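Local atomic coordinates of lipid II:glycine glycyltransferase (Staphylococcus aureus, PDB entry 6SNR), a protein that probably catalyses addition of the first glycine of the pentaglycine bridge to lipid II, using glycyl-tRNA as donor in peptidoglycan synthesis. Residues N247-E252 with Q278-K283; V231-K236 with R328-N333; Y303-L308 with H334-T339; Q257-M260 with K265-K268. All coordinates share one frame; numbering follows the deposited sequence.

Contact 1: N247-E252 with Q278-K283; sequences NELHAE and QNKIAK
The imidazole of His250 presents one face to Ile281. Methyl CD1 of Ile281 sits above the middle of that ring, 3.8 Å from the centroid of the His250 ring and 11° off its normal. This is a CH-pi contact, with the methyl almost evenly spaced from the five ring atoms. The side chain of Ile281 is roughly perpendicular to that of His250. CG1 of Ile281 lies beside its own backbone N (chi1 -77°), and the extended end carries CD1 over the imidazole.

Ile281 also packs on Leu249. The two side chains run antiparallel alongside one another, and Leu249 CB comes 3.6 Å from Ile281 CG1.

The segments belong to the antiparallel helical hairpin of FemX, with axes 9.7 Å apart at an angle of 161°. The packing is knobs-into-holes, as in a coiled coil. Ile281 enters a hole formed by Leu246, Leu249, His250 and Ile253. Leu249 in turn enters one formed by Ala277, Lys280, Ile281 and Asn284.

The aliphatic part of Lys280 flanks Leu249, whose CD1 is 4.0 Å from Lys280 CB. Beyond CG the lysine chain is extended and carries its amine past the leucine. A water then spans the two helices. It donates to Glu252 OE1 at 3.0 Å and accepts from Lys280 NZ at 3.0 Å. The two charged groups stay apart, with Glu252 OE1 5.5 Å from Lys280 NZ.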
loop_
_atom_site.group_PDB
_atom_site.type_symbol
_atom_site.label_atom_id
_atom_site.label_comp_id
_atom_site.label_asym_id
_atom_site.label_seq_id
_atom_site.Cartn_x
_atom_site.Cartn_y
_atom_site.Cartn_z
ATOM N N ASN A 247 2.220 30.898 -25.713
ATOM C CA ASN A 247 1.871 32.296 -25.419
ATOM C C ASN A 247 2.911 32.947 -24.540
ATOM O O ASN A 247 3.328 34.077 -24.810
ATOM C CB ASN A 247 0.473 32.410 -24.802
ATOM C CG ASN A 247 -0.616 31.925 -25.743
ATOM O OD1 ASN A 247 -0.453 31.933 -26.962
ATOM N ND2 ASN A 247 -1.743 31.501 -25.176
ATOM N N GLU A 248 3.365 32.235 -23.507
ATOM C CA GLU A 248 4.372 32.777 -22.601
ATOM C C GLU A 248 5.709 33.022 -23.338
ATOM O O GLU A 248 6.385 34.014 -23.076
ATOM C CB GLU A 248 4.565 31.853 -21.392
ATOM C CG GLU A 248 3.340 31.819 -20.476
ATOM C CD GLU A 248 3.404 30.775 -19.377
ATOM O OE1 GLU A 248 4.284 29.883 -19.397
ATOM O OE2 GLU A 248 2.515 30.818 -18.499
ATOM N N LEU A 249 6.077 32.133 -24.271
ATOM C CA LEU A 249 7.346 32.292 -24.989
ATOM C C LEU A 249 7.292 33.508 -25.939
ATOM O O LEU A 249 8.267 34.253 -26.059
ATOM C CB LEU A 249 7.682 31.010 -25.768
ATOM C CG LEU A 249 8.185 29.880 -24.870
ATOM C CD1 LEU A 249 7.999 28.539 -25.567
ATOM C CD2 LEU A 249 9.640 30.094 -24.507
ATOM N N HIS A 250 6.161 33.715 -26.582
ATOM C CA HIS A 250 6.009 34.891 -27.431
ATOM C C HIS A 250 6.072 36.158 -26.588
ATOM O O HIS A 250 6.653 37.143 -27.000
ATOM C CB HIS A 250 4.720 34.812 -28.241
ATOM C CG HIS A 250 4.833 33.949 -29.454
ATOM N ND1 HIS A 250 5.618 34.289 -30.531
ATOM C CD2 HIS A 250 4.256 32.765 -29.769
ATOM C CE1 HIS A 250 5.517 33.356 -31.457
ATOM N NE2 HIS A 250 4.717 32.404 -31.013
ATOM N N ALA A 251 5.527 36.104 -25.377
ATOM C CA ALA A 251 5.602 37.273 -24.480
ATOM C C ALA A 251 7.025 37.552 -23.976
ATOM O O ALA A 251 7.395 38.722 -23.835
ATOM C CB ALA A 251 4.625 37.138 -23.317
ATOM N N GLU A 252 7.813 36.500 -23.700
ATOM C CA GLU A 252 9.229 36.662 -23.393
ATOM C C GLU A 252 9.941 37.359 -24.548
ATOM O O GLU A 252 10.758 38.248 -24.333
ATOM C CB GLU A 252 9.921 35.312 -23.140
ATOM C CG GLU A 252 9.590 34.601 -21.838
ATOM C CD GLU A 252 10.168 33.184 -21.807
ATOM O OE1 GLU A 252 11.247 32.964 -22.416
ATOM O OE2 GLU A 252 9.541 32.280 -21.191
ATOM N N GLN A 278 12.759 31.183 -29.532
ATOM C CA GLN A 278 12.319 30.745 -30.863
ATOM C C GLN A 278 12.489 29.218 -31.025
ATOM O O GLN A 278 11.633 28.541 -31.588
ATOM C CB GLN A 278 13.132 31.419 -31.970
ATOM C CG GLN A 278 12.834 32.907 -32.153
ATOM C CD GLN A 278 13.798 33.673 -33.090
ATOM O OE1 GLN A 278 14.831 33.153 -33.602
ATOM N NE2 GLN A 278 13.445 34.918 -33.338
ATOM N N ASN A 279 13.647 28.732 -30.610
ATOM C CA ASN A 279 13.927 27.273 -30.637
ATOM C C ASN A 279 12.906 26.492 -29.811
ATOM O O ASN A 279 12.380 25.473 -30.265
ATOM C CB ASN A 279 15.355 26.979 -30.186
ATOM C CG ASN A 279 16.412 27.477 -31.179
ATOM O OD1 ASN A 279 16.125 27.699 -32.373
ATOM N ND2 ASN A 279 17.637 27.659 -30.697
ATOM N N LYS A 280 12.605 26.991 -28.610
ATOM C CA LYS A 280 11.597 26.367 -27.787
ATOM C C LYS A 280 10.215 26.395 -28.417
ATOM O O LYS A 280 9.475 25.423 -28.335
ATOM C CB LYS A 280 11.569 26.939 -26.371
ATOM C CG LYS A 280 12.845 26.751 -25.574
ATOM C CD LYS A 280 12.651 27.321 -24.163
ATOM C CE LYS A 280 13.954 27.516 -23.420
ATOM N NZ LYS A 280 13.666 28.074 -22.067
ATOM N N ILE A 281 9.865 27.488 -29.092
ATOM C CA ILE A 281 8.602 27.578 -29.763
ATOM C C ILE A 281 8.472 26.490 -30.864
ATOM O O ILE A 281 7.446 25.804 -30.989
ATOM C CB ILE A 281 8.444 29.000 -30.370
ATOM C CG1 ILE A 281 8.085 29.963 -29.222
ATOM C CG2 ILE A 281 7.343 28.994 -31.407
ATOM C CD1 ILE A 281 8.117 31.449 -29.577
ATOM N N ALA A 282 9.515 26.376 -31.676
ATOM C CA ALA A 282 9.500 25.369 -32.754
ATOM C C ALA A 282 9.298 23.965 -32.168
ATOM O O ALA A 282 8.526 23.182 -32.711
ATOM C CB ALA A 282 10.769 25.434 -33.545
ATOM N N LYS A 283 10.002 23.660 -31.080
ATOM C CA LYS A 283 9.912 22.352 -30.428
ATOM C C LYS A 283 8.530 22.109 -29.858
ATOM O O LYS A 283 7.981 21.014 -29.941
ATOM C CB LYS A 283 10.959 22.224 -29.328
ATOM C CG LYS A 283 12.372 22.026 -29.865
ATOM C CD LYS A 283 13.382 21.894 -28.735
ATOM C CE LYS A 283 14.756 21.548 -29.259
ATOM N NZ LYS A 283 14.900 20.067 -29.296
HETATM O O HOH W 1 13.045 30.744 -23.370
#

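Contact 2: V231-K236 with R328-N333; sequences VKLDPK and RDFLPN
Leu233 overlaps the ring of Phe330 with both of its methyls. CD2 of Leu233 lies over one face, displaced from the ring centre. It is 4.2 Å from the centroid of the Phe330 ring and 19° off the normal, a CH-pi contact. CD1 of Leu233 comes 3.7 Å from Phe330 CE2. Leu233 has CG opposite its backbone N (chi1 169°), which sends the fork of methyls out toward the ring.

Val231, two residues back on the same face of the strand, meets Pro332. Its CG1 is 3.7 Å from Pro332 CB, and its CG2 is 3.7 Å from Pro332 O. All of these cross-segment contacts are apolar or van der Waals in kind.

The chain between Phe330 and Pro332 turns sharply. Leu331 N bonds to Arg328 O at 2.9 Å, closing a 3-10 turn. Leu331 then adopts positive backbone angles at the N-cap position, and Pro332 opens the next helix. This turn lets Phe330 and Pro332 both face the strand, while Leu331 packs on helix 165-177.

Strand 226-233 runs between strands 180-183 and 302-312 in a mixed sheet. Val231 is backbone-bonded to Leu304 and Ser305, and Leu233 to Ile302. The start of helix 332-347 rests on this part of the sheet, next to the point where strand 226-233 leads into helix 235-262.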
loop_
_atom_site.group_PDB
_atom_site.type_symbol
_atom_site.label_atom_id
_atom_site.label_comp_id
_atom_site.label_asym_id
_atom_site.label_seq_id
_atom_site.Cartn_x
_atom_site.Cartn_y
_atom_site.Cartn_z
ATOM N N VAL A 231 -3.438 6.566 -13.264
ATOM C CA VAL A 231 -2.620 7.665 -13.863
ATOM C C VAL A 231 -2.956 7.739 -15.357
ATOM O O VAL A 231 -2.869 6.735 -16.050
ATOM C CB VAL A 231 -1.130 7.423 -13.688
ATOM C CG1 VAL A 231 -0.307 8.542 -14.337
ATOM C CG2 VAL A 231 -0.780 7.308 -12.198
ATOM N N LYS A 232 -3.326 8.941 -15.799
ATOM C CA LYS A 232 -3.796 9.200 -17.153
ATOM C C LYS A 232 -2.825 10.155 -17.881
ATOM O O LYS A 232 -2.316 11.114 -17.304
ATOM C CB LYS A 232 -5.158 9.867 -17.094
ATOM C CG LYS A 232 -5.835 9.989 -18.452
ATOM C CD LYS A 232 -7.274 10.434 -18.301
ATOM C CE LYS A 232 -8.200 9.547 -19.094
ATOM N NZ LYS A 232 -9.516 10.230 -19.231
ATOM N N LEU A 233 -2.617 9.888 -19.163
ATOM C CA LEU A 233 -1.952 10.829 -20.058
ATOM C C LEU A 233 -3.075 11.331 -20.952
ATOM O O LEU A 233 -3.673 10.527 -21.667
ATOM C CB LEU A 233 -0.900 10.114 -20.883
ATOM C CG LEU A 233 -0.317 10.944 -22.059
ATOM C CD1 LEU A 233 0.240 12.273 -21.536
ATOM C CD2 LEU A 233 0.767 10.149 -22.767
ATOM N N ASP A 234 -3.402 12.613 -20.853
ATOM C CA ASP A 234 -4.526 13.172 -21.601
ATOM C C ASP A 234 -4.001 14.176 -22.628
ATOM O O ASP A 234 -3.546 15.256 -22.249
ATOM C CB ASP A 234 -5.515 13.904 -20.717
ATOM C CG ASP A 234 -6.795 14.224 -21.458
ATOM O OD1 ASP A 234 -7.543 13.273 -21.787
ATOM O OD2 ASP A 234 -7.037 15.404 -21.775
ATOM N N PRO A 235 -4.097 13.825 -23.907
ATOM C CA PRO A 235 -3.568 14.732 -24.954
ATOM C C PRO A 235 -4.185 16.113 -24.977
ATOM O O PRO A 235 -3.462 17.083 -25.169
ATOM C CB PRO A 235 -3.917 14.012 -26.246
ATOM C CG PRO A 235 -3.988 12.583 -25.889
ATOM C CD PRO A 235 -4.476 12.518 -24.462
ATOM N N LYS A 236 -5.504 16.237 -24.812
ATOM C CA LYS A 236 -6.133 17.571 -24.827
ATOM C C LYS A 236 -5.609 18.484 -23.743
ATOM O O LYS A 236 -5.344 19.670 -23.983
ATOM C CB LYS A 236 -7.645 17.477 -24.650
ATOM C CG LYS A 236 -8.400 17.131 -25.899
ATOM C CD LYS A 236 -9.896 17.319 -25.696
ATOM C CE LYS A 236 -10.704 16.734 -26.845
ATOM N NZ LYS A 236 -10.414 15.287 -27.094
ATOM N N ARG A 328 6.348 4.896 -20.876
ATOM C CA ARG A 328 7.114 4.694 -19.625
ATOM C C ARG A 328 7.941 5.925 -19.258
ATOM O O ARG A 328 8.195 6.168 -18.084
ATOM C CB ARG A 328 8.057 3.487 -19.712
ATOM C CG ARG A 328 7.431 2.119 -19.979
ATOM C CD ARG A 328 8.495 1.062 -20.322
ATOM N NE ARG A 328 9.320 1.496 -21.455
ATOM C CZ ARG A 328 10.263 0.772 -22.057
ATOM N NH1 ARG A 328 10.938 1.300 -23.076
ATOM N NH2 ARG A 328 10.541 -0.466 -21.659
ATOM N N ASP A 329 8.375 6.693 -20.261
ATOM C CA ASP A 329 9.142 7.930 -20.029
ATOM C C ASP A 329 8.383 9.037 -19.300
ATOM O O ASP A 329 8.985 9.979 -18.805
ATOM C CB ASP A 329 9.698 8.476 -21.365
ATOM C CG ASP A 329 10.951 7.765 -21.819
ATOM O OD1 ASP A 329 11.265 6.677 -21.282
ATOM O OD2 ASP A 329 11.638 8.310 -22.728
ATOM N N PHE A 330 7.064 8.903 -19.159
ATOM C CA PHE A 330 6.309 9.827 -18.359
ATOM C C PHE A 330 6.398 9.475 -16.871
ATOM O O PHE A 330 5.873 10.203 -16.069
ATOM C CB PHE A 330 4.841 9.808 -18.804
ATOM C CG PHE A 330 4.569 10.669 -20.008
ATOM C CD1 PHE A 330 4.851 10.204 -21.278
ATOM C CD2 PHE A 330 4.079 11.962 -19.849
ATOM C CE1 PHE A 330 4.629 11.016 -22.388
ATOM C CE2 PHE A 330 3.853 12.774 -20.954
ATOM C CZ PHE A 330 4.118 12.278 -22.224
ATOM N N LEU A 331 7.062 8.374 -16.545
ATOM C CA LEU A 331 7.263 7.928 -15.144
ATOM C C LEU A 331 5.963 7.916 -14.343
ATOM O O LEU A 331 5.901 8.454 -13.232
ATOM C CB LEU A 331 8.321 8.776 -14.452
ATOM C CG LEU A 331 9.648 8.813 -15.246
ATOM C CD1 LEU A 331 10.462 10.022 -14.827
ATOM C CD2 LEU A 331 10.408 7.510 -15.061
ATOM N N PRO A 332 4.911 7.295 -14.894
ATOM C CA PRO A 332 3.610 7.299 -14.207
ATOM C C PRO A 332 3.606 6.667 -12.813
ATOM O O PRO A 332 2.932 7.219 -11.948
ATOM C CB PRO A 332 2.703 6.555 -15.170
ATOM C CG PRO A 332 3.616 5.590 -15.820
ATOM C CD PRO A 332 4.898 6.381 -16.050
ATOM N N ASN A 333 4.340 5.577 -12.605
ATOM C CA ASN A 333 4.396 4.924 -11.267
ATOM C C ASN A 333 4.998 5.842 -10.215
ATOM O O ASN A 333 4.567 5.859 -9.071
ATOM C CB ASN A 333 5.188 3.616 -11.334
ATOM C CG ASN A 333 4.518 2.573 -12.232
ATOM O OD1 ASN A 333 5.125 2.016 -13.141
ATOM N ND2 ASN A 333 3.267 2.307 -11.967
#

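Contact 3: Y303-L308 with H334-T339; sequences YLSGAL and HHMQYT
His335 O, in the helical turn that carries Met336 to Ser305, is gripped twice. Thr339 N bonds to His335 O at 3.0 Å as the regular helix bond. Thr339 OG1 donates to His335 O at 2.9 Å and lies 42° out of the carbonyl plane.

Met336 makes the contact with the strand. Its CG is turned opposite the backbone N (chi1 -156°), so the side chain reaches straight toward the sheet. A bend at the last torsion turns the methyl across the strand, over the backbone of Gly306 and beside Ala307 CB. Met336 SD is 3.4 Å from Ser305 OG and also 3.4 Å from Gly306 C. Met336 CE is 3.5 Å from Gly306 O and 3.6 Å from Ala307 CB.

The thioether rests on the backbone of Gly306, between the side chains of Ser305 and Ala307. Strand and helix run at 32° to each other, with axes 8.9 Å apart. Helix 332-347 forms the connection of a beta-alpha-beta crossover between parallel neighbours 315-323 and 351-356. This is consistent with the acetyltransferase-like folds of the FemABX family.

Val231 of the adjacent strand also touches Met336. Ser305 OG is buried and has no hydrogen-bond partner in the model. Its sulfur neighbour could give at most a weak polar interaction, so the contact relies mainly on close van der Waals fit.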
loop_
_atom_site.group_PDB
_atom_site.type_symbol
_atom_site.label_atom_id
_atom_site.label_comp_id
_atom_site.label_asym_id
_atom_site.label_seq_id
_atom_site.Cartn_x
_atom_site.Cartn_y
_atom_site.Cartn_z
ATOM N N TYR A 303 -4.800 5.412 -19.891
ATOM C CA TYR A 303 -4.326 5.118 -18.537
ATOM C C TYR A 303 -3.056 4.283 -18.601
ATOM O O TYR A 303 -2.991 3.294 -19.317
ATOM C CB TYR A 303 -5.414 4.383 -17.758
ATOM C CG TYR A 303 -6.548 5.284 -17.362
ATOM C CD1 TYR A 303 -6.401 6.237 -16.365
ATOM C CD2 TYR A 303 -7.788 5.174 -17.969
ATOM C CE1 TYR A 303 -7.430 7.083 -15.980
ATOM C CE2 TYR A 303 -8.832 6.004 -17.591
ATOM C CZ TYR A 303 -8.666 6.959 -16.609
ATOM O OH TYR A 303 -9.722 7.792 -16.247
ATOM N N LEU A 304 -2.068 4.694 -17.800
ATOM C CA LEU A 304 -0.749 4.118 -17.769
ATOM C C LEU A 304 -0.427 3.263 -16.558
ATOM O O LEU A 304 0.377 2.335 -16.639
ATOM C CB LEU A 304 0.273 5.270 -17.771
ATOM C CG LEU A 304 0.245 6.194 -19.001
ATOM C CD1 LEU A 304 1.410 7.158 -18.932
ATOM C CD2 LEU A 304 0.242 5.388 -20.279
ATOM N N SER A 305 -0.983 3.628 -15.406
ATOM C CA SER A 305 -0.717 2.857 -14.199
ATOM C C SER A 305 -1.906 2.956 -13.262
ATOM O O SER A 305 -2.779 3.782 -13.442
ATOM C CB SER A 305 0.555 3.311 -13.504
ATOM O OG SER A 305 0.473 4.614 -12.982
ATOM N N GLY A 306 -1.907 2.130 -12.229
ATOM C CA GLY A 306 -2.982 2.153 -11.237
ATOM C C GLY A 306 -2.551 1.404 -9.988
ATOM O O GLY A 306 -1.566 0.623 -10.007
ATOM N N ALA A 307 -3.241 1.709 -8.883
ATOM C CA ALA A 307 -2.943 1.053 -7.630
ATOM C C ALA A 307 -4.102 1.106 -6.657
ATOM O O ALA A 307 -4.942 1.999 -6.705
ATOM C CB ALA A 307 -1.745 1.716 -7.012
ATOM N N LEU A 308 -4.104 0.132 -5.736
ATOM C CA LEU A 308 -5.036 0.101 -4.622
ATOM C C LEU A 308 -4.341 0.453 -3.309
ATOM O O LEU A 308 -3.300 -0.136 -2.993
ATOM C CB LEU A 308 -5.638 -1.287 -4.568
ATOM C CG LEU A 308 -6.693 -1.674 -5.607
ATOM C CD1 LEU A 308 -6.995 -3.181 -5.552
ATOM C CD2 LEU A 308 -7.965 -0.887 -5.407
ATOM N N HIS A 334 5.985 6.656 -10.594
ATOM C CA HIS A 334 6.604 7.581 -9.639
ATOM C C HIS A 334 5.673 8.710 -9.256
ATOM O O HIS A 334 5.604 9.103 -8.075
ATOM C CB HIS A 334 7.900 8.181 -10.251
ATOM C CG HIS A 334 8.947 7.161 -10.533
ATOM N ND1 HIS A 334 8.883 6.310 -11.614
ATOM C CD2 HIS A 334 10.074 6.832 -9.869
ATOM C CE1 HIS A 334 9.933 5.515 -11.603
ATOM N NE2 HIS A 334 10.672 5.820 -10.553
ATOM N N HIS A 335 4.906 9.204 -10.235
ATOM C CA HIS A 335 3.885 10.195 -9.979
ATOM C C HIS A 335 2.808 9.633 -9.036
ATOM O O HIS A 335 2.466 10.249 -8.013
ATOM C CB HIS A 335 3.254 10.652 -11.308
ATOM C CG HIS A 335 2.530 11.942 -11.202
ATOM N ND1 HIS A 335 1.807 12.490 -12.250
ATOM C CD2 HIS A 335 2.369 12.778 -10.162
ATOM C CE1 HIS A 335 1.233 13.600 -11.848
ATOM N NE2 HIS A 335 1.569 13.808 -10.589
ATOM N N MET A 336 2.368 8.422 -9.394
ATOM C CA MET A 336 1.372 7.665 -8.598
ATOM C C MET A 336 1.768 7.473 -7.131
ATOM O O MET A 336 0.982 7.851 -6.215
ATOM C CB MET A 336 1.104 6.290 -9.220
ATOM C CG MET A 336 -0.258 5.727 -8.830
ATOM S SD MET A 336 -0.561 4.203 -9.747
ATOM C CE MET A 336 0.731 3.104 -9.295
ATOM N N GLN A 337 2.982 6.996 -6.913
ATOM C CA GLN A 337 3.464 6.735 -5.519
ATOM C C GLN A 337 3.458 7.989 -4.670
ATOM O O GLN A 337 2.929 8.004 -3.554
ATOM C CB GLN A 337 4.842 6.115 -5.470
ATOM C CG GLN A 337 4.889 4.672 -5.923
ATOM C CD GLN A 337 4.106 3.733 -5.005
ATOM O OE1 GLN A 337 3.826 4.065 -3.840
ATOM N NE2 GLN A 337 3.796 2.538 -5.518
ATOM N N TYR A 338 4.064 9.064 -5.165
ATOM C CA TYR A 338 4.163 10.269 -4.372
ATOM C C TYR A 338 2.779 10.869 -4.085
ATOM O O TYR A 338 2.516 11.339 -2.986
ATOM C CB TYR A 338 5.088 11.269 -5.129
ATOM C CG TYR A 338 5.359 12.584 -4.415
ATOM C CD1 TYR A 338 5.951 12.610 -3.161
ATOM C CD2 TYR A 338 5.112 13.811 -5.036
ATOM C CE1 TYR A 338 6.265 13.803 -2.508
ATOM C CE2 TYR A 338 5.430 15.016 -4.390
ATOM C CZ TYR A 338 5.998 14.994 -3.129
ATOM O OH TYR A 338 6.329 16.164 -2.461
ATOM N N THR A 339 1.898 10.875 -5.097
ATOM C CA THR A 339 0.514 11.350 -4.948
ATOM C C THR A 339 -0.232 10.545 -3.852
ATOM O O THR A 339 -0.930 11.142 -3.020
ATOM C CB THR A 339 -0.246 11.308 -6.276
ATOM O OG1 THR A 339 0.450 12.138 -7.233
ATOM C CG2 THR A 339 -1.599 11.857 -6.084
#

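Contact 4: Q257-M260 with K265-K268; sequences QQKM and KQAK
Lys259 on its helix and Gln266 just ahead of helix 267-297 approach slantwise. The lysine chain is bent at chi2, chi3 and chi4, which folds it back and brings a carbon, not the amine, to the amide. Lys259 CE is 3.3 Å from Gln266 OE1 and 4.0 Å from Gln266 NE2, so the oxygen side of the amide is the nearer one. The amine lies further off, with Lys259 NZ 4.3 Å from Gln266 OE1. It has an aromatic partner on its own helix, in a cation-pi contact with Trp256.

Met260 and Ala267 form the other half of the contact. Here the backbones come close, with Met260 CA 4.5 Å from Ala267 CA. Met260 has CG opposite its backbone N (chi1 -161°), and CG lies 3.9 Å from Ala267 CB. The bend at chi3 (-64°) turns the methyl back, and Met260 CE stops 3.7 Å from Ala267 O. The same side chain continues along helix 267-297, touching Ala270, Gln271 and Ile274.

This is the tip of the helical hairpin, where the chain reverses between the two long helices. In FemABX proteins this coiled-coil arm has been suggested to take part in tRNA binding.

The chemistry is mixed and modest. A small apolar patch closes the turn, and the CE beside the amine probably gains a weak electrostatic attraction to the amide oxygen.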
loop_
_atom_site.group_PDB
_atom_site.type_symbol
_atom_site.label_atom_id
_atom_site.label_comp_id
_atom_site.label_asym_id
_atom_site.label_seq_id
_atom_site.Cartn_x
_atom_site.Cartn_y
_atom_site.Cartn_z
ATOM N N GLN A 257 12.733 41.915 -27.052
ATOM C CA GLN A 257 12.761 42.781 -28.221
ATOM C C GLN A 257 12.682 44.248 -27.802
ATOM O O GLN A 257 13.313 45.113 -28.405
ATOM C CB GLN A 257 11.598 42.463 -29.166
ATOM C CG GLN A 257 11.891 41.304 -30.084
ATOM C CD GLN A 257 10.938 41.264 -31.258
ATOM O OE1 GLN A 257 9.731 41.215 -31.073
ATOM N NE2 GLN A 257 11.479 41.280 -32.459
ATOM N N GLN A 258 11.881 44.508 -26.775
ATOM C CA GLN A 258 11.748 45.860 -26.252
ATOM C C GLN A 258 13.020 46.323 -25.542
ATOM O O GLN A 258 13.391 47.483 -25.659
ATOM C CB GLN A 258 10.520 45.965 -25.347
ATOM C CG GLN A 258 9.212 45.912 -26.122
ATOM C CD GLN A 258 9.135 46.974 -27.204
ATOM O OE1 GLN A 258 9.037 48.163 -26.906
ATOM N NE2 GLN A 258 9.206 46.552 -28.471
ATOM N N LYS A 259 13.711 45.426 -24.842
ATOM C CA LYS A 259 15.022 45.776 -24.257
ATOM C C LYS A 259 16.079 46.042 -25.333
ATOM O O LYS A 259 16.881 46.980 -25.234
ATOM C CB LYS A 259 15.496 44.688 -23.285
ATOM C CG LYS A 259 14.670 44.615 -22.005
ATOM C CD LYS A 259 15.288 45.390 -20.846
ATOM C CE LYS A 259 16.035 44.467 -19.886
ATOM N NZ LYS A 259 15.109 43.656 -19.033
ATOM N N MET A 260 16.053 45.227 -26.387
ATOM C CA MET A 260 16.980 45.365 -27.509
ATOM C C MET A 260 16.915 46.734 -28.193
ATOM O O MET A 260 17.938 47.309 -28.565
ATOM C CB MET A 260 16.693 44.258 -28.536
ATOM C CG MET A 260 17.819 43.980 -29.503
ATOM S SD MET A 260 17.517 42.529 -30.547
ATOM C CE MET A 260 17.465 41.211 -29.376
ATOM N N LYS A 265 23.436 48.230 -24.702
ATOM C CA LYS A 265 24.364 47.397 -23.932
ATOM C C LYS A 265 23.808 45.990 -23.760
ATOM O O LYS A 265 24.567 45.049 -23.533
ATOM C CB LYS A 265 24.570 47.978 -22.530
ATOM C CG LYS A 265 25.368 49.264 -22.455
ATOM C CD LYS A 265 25.578 49.658 -20.995
ATOM C CE LYS A 265 26.312 50.978 -20.868
ATOM N NZ LYS A 265 25.532 52.094 -21.477
ATOM N N GLN A 266 22.481 45.859 -23.824
ATOM C CA GLN A 266 21.830 44.581 -23.590
ATOM C C GLN A 266 21.438 43.865 -24.877
ATOM O O GLN A 266 20.868 42.753 -24.806
ATOM C CB GLN A 266 20.598 44.749 -22.684
ATOM C CG GLN A 266 20.947 45.227 -21.268
ATOM C CD GLN A 266 19.918 44.828 -20.212
ATOM O OE1 GLN A 266 19.219 43.810 -20.347
ATOM N NE2 GLN A 266 19.840 45.611 -19.138
ATOM N N ALA A 267 21.735 44.457 -26.030
ATOM C CA ALA A 267 21.193 43.938 -27.299
ATOM C C ALA A 267 21.720 42.555 -27.653
ATOM O O ALA A 267 20.967 41.718 -28.144
ATOM C CB ALA A 267 21.444 44.899 -28.449
ATOM N N LYS A 268 23.008 42.311 -27.430
ATOM C CA LYS A 268 23.600 41.016 -27.777
ATOM C C LYS A 268 22.966 39.904 -26.926
ATOM O O LYS A 268 22.574 38.835 -27.425
ATOM C CB LYS A 268 25.114 41.092 -27.567
ATOM C CG LYS A 268 25.958 40.134 -28.345
ATOM C CD LYS A 268 27.445 40.353 -28.038
ATOM C CE LYS A 268 28.037 41.575 -28.739
ATOM N NZ LYS A 268 29.544 41.570 -28.719
#

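How the contacts relate
Contacts 1 and 4 both join helices 235-262 and 267-297, with centres about 17 Å apart. Contact 4 lies at the tip of the hairpin and contact 1 further down its length. Contact 2 lies near its base, its centre about 24 Å from that of contact 1 and about 40 Å from that of contact 4. Contacts 2 and 3 touch directly, centres about 10 Å apart. Val231 O is 2.8 Å from Leu304 N and Val231 N is 2.9 Å from Ser305 O, both probable hydrogen bonds between neighbouring strands. Both also use helix 332-347. The set thus runs from the globular core out along the arm.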